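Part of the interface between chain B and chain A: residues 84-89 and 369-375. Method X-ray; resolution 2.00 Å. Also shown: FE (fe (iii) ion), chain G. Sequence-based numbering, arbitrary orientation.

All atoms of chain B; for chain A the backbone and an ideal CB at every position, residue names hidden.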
# COMPACT_ATOMS: atom_id res chain seq x y z
N GLU B 84 -5.35 23.02 24.26
CA GLU B 84 -3.94 22.77 23.97
C GLU B 84 -3.65 21.28 23.99
O GLU B 84 -2.49 20.87 24.01
CB GLU B 84 -3.05 23.49 25.01
CG GLU B 84 -3.04 25.01 24.84
CD GLU B 84 -2.42 25.77 26.00
OE1 GLU B 84 -2.25 25.21 27.12
OE2 GLU B 84 -2.10 26.97 25.79
N TYR B 85 -4.72 20.47 23.98
CA TYR B 85 -4.63 19.05 24.34
C TYR B 85 -5.39 18.12 23.40
O TYR B 85 -5.59 16.95 23.73
CB TYR B 85 -5.13 18.84 25.77
CG TYR B 85 -4.54 19.81 26.76
CD1 TYR B 85 -5.27 20.90 27.22
CD2 TYR B 85 -3.25 19.63 27.24
CE1 TYR B 85 -4.73 21.79 28.16
CE2 TYR B 85 -2.69 20.52 28.17
CZ TYR B 85 -3.44 21.59 28.62
OH TYR B 85 -2.89 22.47 29.51
N ALA B 86 -5.79 18.62 22.22
CA ALA B 86 -6.47 17.75 21.26
C ALA B 86 -5.47 16.90 20.49
O ALA B 86 -5.15 17.19 19.32
CB ALA B 86 -7.33 18.57 20.29
N TRP B 87 -5.00 15.82 21.12
CA TRP B 87 -3.77 15.15 20.66
C TRP B 87 -3.88 14.55 19.27
O TRP B 87 -2.87 14.51 18.58
CB TRP B 87 -3.33 14.05 21.64
CG TRP B 87 -3.24 14.51 23.08
CD1 TRP B 87 -3.99 14.06 24.14
CD2 TRP B 87 -2.33 15.49 23.62
NE1 TRP B 87 -3.62 14.71 25.29
CE2 TRP B 87 -2.61 15.59 25.00
CE3 TRP B 87 -1.34 16.32 23.07
CZ2 TRP B 87 -1.89 16.45 25.85
CZ3 TRP B 87 -0.64 17.18 23.91
CH2 TRP B 87 -0.91 17.23 25.29
N ALA B 88 -5.07 14.05 18.92
CA ALA B 88 -5.38 13.50 17.60
C ALA B 88 -5.14 14.49 16.46
O ALA B 88 -4.89 14.08 15.33
CB ALA B 88 -6.85 13.03 17.54
N GLU B 89 -5.25 15.77 16.75
CA GLU B 89 -5.06 16.82 15.73
C GLU B 89 -4.07 17.91 16.19
O GLU B 89 -4.12 19.06 15.77
CB GLU B 89 -6.44 17.40 15.34
CG GLU B 89 -7.21 16.56 14.30
CD GLU B 89 -6.41 16.29 13.02
OE1 GLU B 89 -5.82 17.24 12.47
OE2 GLU B 89 -6.38 15.13 12.53
N UNK A 369 -12.02 8.80 22.41
CA UNK A 369 -11.37 7.69 21.72
C UNK A 369 -10.44 8.15 20.59
O UNK A 369 -9.44 7.49 20.33
CB UNK A 369 -12.43 6.74 21.16
N UNK A 370 -10.74 9.27 19.95
CA UNK A 370 -9.84 9.71 18.89
C UNK A 370 -8.43 9.98 19.40
O UNK A 370 -7.47 9.71 18.68
CB UNK A 370 -10.40 10.97 18.22
N UNK A 371 -8.28 10.48 20.63
CA UNK A 371 -6.95 10.66 21.21
C UNK A 371 -6.31 9.37 21.69
O UNK A 371 -5.07 9.22 21.62
CB UNK A 371 -7.03 11.64 22.38
N UNK A 372 -7.13 8.47 22.25
CA UNK A 372 -6.66 7.12 22.55
C UNK A 372 -6.01 6.50 21.33
O UNK A 372 -4.90 5.96 21.42
CB UNK A 372 -7.81 6.24 23.04
N UNK A 373 -6.68 6.60 20.18
CA UNK A 373 -6.14 6.04 18.95
C UNK A 373 -4.79 6.65 18.58
O UNK A 373 -3.87 5.95 18.14
CB UNK A 373 -7.13 6.25 17.80
N UNK A 374 -4.69 7.97 18.67
CA UNK A 374 -3.45 8.65 18.35
C UNK A 374 -2.31 8.14 19.25
O UNK A 374 -1.21 7.85 18.76
CB UNK A 374 -3.62 10.16 18.50
N UNK A 375 -2.57 8.01 20.54
CA UNK A 375 -1.54 7.49 21.43
C UNK A 375 -1.05 6.07 21.06
O UNK A 375 0.16 5.81 21.09
CB UNK A 375 -2.08 7.49 22.86
FE FE G . -9.05 6.80 27.04

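The seven positions of chain A form a helix, with phi/psi near -60/-40 throughout, so the backbone imposes little choice and the surroundings must decide. At position 369 the ideal CB has nothing of the chain B stretch within 5.5 Å, and most residues compatible with a helix would fit. It is A:Glu369, whose carboxylate is hydrogen-bonded elsewhere in the structure.

Position 370 points sideways, its ideal CB 4.2 Å from B:Ala88 CB. A small methyl offers no polar partner here, so alanine, a slim aliphatic chain or a longer polar chain passing alongside would all be suitable. The residue is A:Gln370; its end comes nearer to chain B, and OE1 lies 3.9 Å from B:Ala88 CB, a packing contact.

At position 371 the CA-to-CB bond runs sideways, but the ideal CB stands 4.6 Å from B:Ala88 N and 4.3 Å from B:Trp87 CD1. The amide is a donor that a short side chain can reach, which favours an acceptor: aspartate or asparagine, with serine a less extended alternative. The deposited residue is A:Asp371, in the m rotamer. B:Ala88 N donates a hydrogen bond to A:Asp371 OD1 at 2.9 Å, with a nearly straight N-H...O angle of 160°. B:Trp87 N is also close to A:Asp371 OD1, at 3.3 Å, but its angle is too poor for a hydrogen bond. The second oxygen, A:Asp371 OD2, lies obliquely by the indole, 3.7 Å from B:Trp87 CD1.

Position 372 is out of reach of chain B, but its ideal CB lies about 4.2 Å from FE. A ligand such as aspartate or, with adjustment, glutamate or histidine is suggested. A:Asp372 binds the metal through both oxygens, OD1 at 2.4 Å and OD2 at 2.3 Å from FE.

Position 374 points toward chain B, its ideal CB 3.9 Å from B:Ala88 CA and 4.4 Å from B:Trp87 O. Methylenes can pack here, which methionine would also satisfy; glutamine or lysine could donate to B:Ala88 O, while glutamate would need a water between the two acceptors. A:Glu374 places CG 3.6 Å from B:Trp87 O, and a water does bridge, donating to A:Glu374 OE1 and to B:Ala88 O, each 2.7 Å from the water oxygen.

Positions 373 and 375 point sideways, with nothing of the chain B stretch within 5.5 Å of either ideal CB, so many residues would serve. They are A:Ala373 and A:Asn375; the end of the latter comes nearer but makes no contact.

Chain A (369-375) EQDDAEN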
# COMPACT_ATOMS: atom_id res chain seq x y z
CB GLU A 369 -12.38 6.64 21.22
CG GLU A 369 -11.73 5.34 20.76
CD GLU A 369 -12.45 4.11 21.32
OE1 GLU A 369 -13.64 3.90 20.95
OE2 GLU A 369 -11.81 3.34 22.11
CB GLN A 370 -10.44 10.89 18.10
CG GLN A 370 -10.55 12.20 18.86
CD GLN A 370 -11.24 13.25 18.02
OE1 GLN A 370 -10.59 14.19 17.54
NE2 GLN A 370 -12.56 13.08 17.81
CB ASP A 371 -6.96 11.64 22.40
CG ASP A 371 -7.25 13.06 22.00
OD1 ASP A 371 -7.25 13.44 20.78
OD2 ASP A 371 -7.49 13.90 22.87
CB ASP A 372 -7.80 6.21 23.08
CG ASP A 372 -8.26 6.59 24.46
OD1 ASP A 372 -7.40 6.72 25.37
OD2 ASP A 372 -9.47 6.81 24.76
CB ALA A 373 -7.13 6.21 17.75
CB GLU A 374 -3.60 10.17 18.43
CG GLU A 374 -2.29 10.95 18.25
CD GLU A 374 -1.78 11.04 16.81
OE1 GLU A 374 -2.45 10.60 15.82
OE2 GLU A 374 -0.68 11.60 16.64
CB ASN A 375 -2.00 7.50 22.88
CG ASN A 375 -2.11 8.93 23.48
OD1 ASN A 375 -1.67 9.92 22.90
ND2 ASN A 375 -2.75 9.02 24.62
O HOH W 1 -4.89 11.43 14.92
O HOH W 2 -10.77 6.53 28.41
O HOH W 3 -9.41 4.57 26.75
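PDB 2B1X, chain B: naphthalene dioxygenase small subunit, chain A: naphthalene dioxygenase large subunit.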